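Local atomic coordinates of probable ATP-dependent kinase TDA10 (Saccharomyces cerevisiae, PDB entry 1ODF), a protein that is probably an ATP-dependent kinase of the GLYK kinase family, structurally close to bacterial pantothenate kinase, whose substrate is not yet known. Residues Q40-S45 with I207-D212. Numbering follows the deposited sequence.
Sequences QGSGKS and IVFTTD. With SO4 (sulfate ion), chain B.
K44 and F209 mark the closest backbone approach, 7.1 Å from K44 CA to F209 CA, where the first turn of helix 44-59 passes strand 204-211, a neighbour of strand 32-37 in the parallel part of the sheet. Residues 40-45 belong to a P-loop (Walker A motif), part of the predicted ATP site, which begins at G38, and the strand-loop-helix course around an anion fits that assignment. F209 alone carries the strand's side of the contact. K44 CB lies over one face of its ring, offset toward the rim and 4.2 Å from CD2, while S42 O meets the ring edge in the plane, 3.9 Å from the same CD2. With CG anti to the carbonyl carbon (chi1 -81°), the ring reaches the loop; its other neighbours include V8 and L273. S42 OG, also beside CD2, is hydrogen-bonded to P39 O and receives only a weak bond from K44 N.

The loop's inner side grips a sulfate, probably from the crystallisation liquor, in a position consistent with that of a nucleotide phosphate in such loops. G41 N points straight at O2 (2.9 Å, 180°), G43 N gives a more bent bond to O1 (139°), and S45 N bonds to O4 at 2.9 Å. The K44 chain, bent at chi2 and chi4, curls past the anion, with CG 3.1 Å from sulfate O4, while NZ is hydrogen-bonded to G38 O. Replacing K44 by an alanine would probably leave G38 O without this donor and the anion without a nearby positive charge. At the helix start, S45 CB comes within 3.3 Å of sulfate O3.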
loop_
_atom_site.group_PDB
_atom_site.type_symbol
_atom_site.label_atom_id
_atom_site.label_comp_id
_atom_site.label_asym_id
_atom_site.label_seq_id
_atom_site.Cartn_x
_atom_site.Cartn_y
_atom_site.Cartn_z
ATOM N N GLN A 40 -0.864 -7.115 5.714
ATOM C CA GLN A 40 -1.392 -6.404 6.872
ATOM C C GLN A 40 -0.779 -7.038 8.125
ATOM O O GLN A 40 -0.768 -8.260 8.268
ATOM C CB GLN A 40 -2.907 -6.535 6.895
ATOM C CG GLN A 40 -3.579 -5.886 5.699
ATOM C CD GLN A 40 -4.855 -6.598 5.293
ATOM O OE1 GLN A 40 -4.817 -7.743 4.823
ATOM N NE2 GLN A 40 -5.994 -5.929 5.475
ATOM N N GLY A 41 -0.256 -6.208 9.020
ATOM C CA GLY A 41 0.361 -6.720 10.229
ATOM C C GLY A 41 1.874 -6.888 10.125
ATOM O O GLY A 41 2.551 -7.168 11.116
ATOM N N SER A 42 2.418 -6.718 8.929
ATOM C CA SER A 42 3.856 -6.876 8.737
ATOM C C SER A 42 4.663 -5.737 9.361
ATOM O O SER A 42 5.860 -5.887 9.613
ATOM C CB SER A 42 4.180 -6.973 7.242
ATOM O OG SER A 42 3.862 -5.767 6.566
ATOM N N GLY A 43 4.010 -4.601 9.605
ATOM C CA GLY A 43 4.700 -3.467 10.186
ATOM C C GLY A 43 5.199 -2.469 9.147
ATOM O O GLY A 43 5.848 -1.472 9.488
ATOM N N LYS A 44 4.884 -2.730 7.877
ATOM C CA LYS A 44 5.300 -1.867 6.770
ATOM C C LYS A 44 4.821 -0.423 6.949
ATOM O O LYS A 44 5.507 0.526 6.550
ATOM C CB LYS A 44 4.788 -2.443 5.435
ATOM C CG LYS A 44 3.292 -2.762 5.404
ATOM C CD LYS A 44 2.510 -1.788 4.529
ATOM C CE LYS A 44 1.025 -1.833 4.866
ATOM N NZ LYS A 44 0.502 -3.228 4.916
ATOM N N SER A 45 3.652 -0.256 7.558
ATOM C CA SER A 45 3.116 1.081 7.780
ATOM C C SER A 45 4.017 1.884 8.707
ATOM O O SER A 45 4.368 3.033 8.408
ATOM C CB SER A 45 1.716 1.002 8.377
ATOM O OG SER A 45 0.833 0.399 7.462
ATOM N N ILE A 207 10.178 -1.146 -1.488
ATOM C CA ILE A 207 10.474 -1.841 -0.241
ATOM C C ILE A 207 9.395 -2.906 -0.116
ATOM O O ILE A 207 8.218 -2.596 0.074
ATOM C CB ILE A 207 10.366 -0.920 0.990
ATOM C CG1 ILE A 207 11.080 0.421 0.731
ATOM C CG2 ILE A 207 10.916 -1.665 2.222
ATOM C CD1 ILE A 207 12.563 0.314 0.570
ATOM N N VAL A 208 9.802 -4.161 -0.230
ATOM C CA VAL A 208 8.862 -5.261 -0.163
ATOM C C VAL A 208 9.068 -6.139 1.054
ATOM O O VAL A 208 10.185 -6.591 1.334
ATOM C CB VAL A 208 8.948 -6.142 -1.437
ATOM C CG1 VAL A 208 8.032 -7.372 -1.294
ATOM C CG2 VAL A 208 8.546 -5.320 -2.660
ATOM N N PHE A 209 7.972 -6.362 1.771
ATOM C CA PHE A 209 7.958 -7.198 2.963
ATOM C C PHE A 209 7.198 -8.472 2.626
ATOM O O PHE A 209 6.047 -8.411 2.171
ATOM C CB PHE A 209 7.192 -6.515 4.112
ATOM C CG PHE A 209 7.979 -5.477 4.879
ATOM C CD1 PHE A 209 8.927 -4.674 4.254
ATOM C CD2 PHE A 209 7.730 -5.278 6.235
ATOM C CE1 PHE A 209 9.612 -3.689 4.972
ATOM C CE2 PHE A 209 8.407 -4.299 6.958
ATOM C CZ PHE A 209 9.350 -3.502 6.323
ATOM N N THR A 210 7.836 -9.621 2.818
ATOM C CA THR A 210 7.142 -10.879 2.615
ATOM C C THR A 210 7.407 -11.717 3.876
ATOM O O THR A 210 8.231 -11.340 4.714
ATOM C CB THR A 210 7.610 -11.623 1.343
ATOM O OG1 THR A 210 6.636 -12.621 1.012
ATOM C CG2 THR A 210 8.960 -12.295 1.559
ATOM N N THR A 211 6.708 -12.834 4.030
ATOM C CA THR A 211 6.894 -13.662 5.216
ATOM C C THR A 211 6.999 -15.139 4.847
ATOM O O THR A 211 6.729 -15.508 3.705
ATOM C CB THR A 211 5.727 -13.428 6.217
ATOM O OG1 THR A 211 5.969 -14.160 7.423
ATOM C CG2 THR A 211 4.401 -13.851 5.608
ATOM N N ASP A 212 7.410 -15.975 5.800
ATOM C CA ASP A 212 7.558 -17.415 5.562
ATOM C C ASP A 212 6.218 -18.137 5.456
ATOM O O ASP A 212 6.111 -19.185 4.821
ATOM C CB ASP A 212 8.393 -18.054 6.674
ATOM C CG ASP A 212 7.905 -17.676 8.059
ATOM O OD1 ASP A 212 6.684 -17.760 8.300
ATOM O OD2 ASP A 212 8.740 -17.297 8.908
HETATM S S SO4 B . 0.878 -2.831 9.189
HETATM O O1 SO4 B . 1.463 -3.822 10.110
HETATM O O2 SO4 B . -0.341 -3.388 8.573
HETATM O O3 SO4 B . 0.523 -1.625 9.949
HETATM O O4 SO4 B . 1.868 -2.479 8.149
#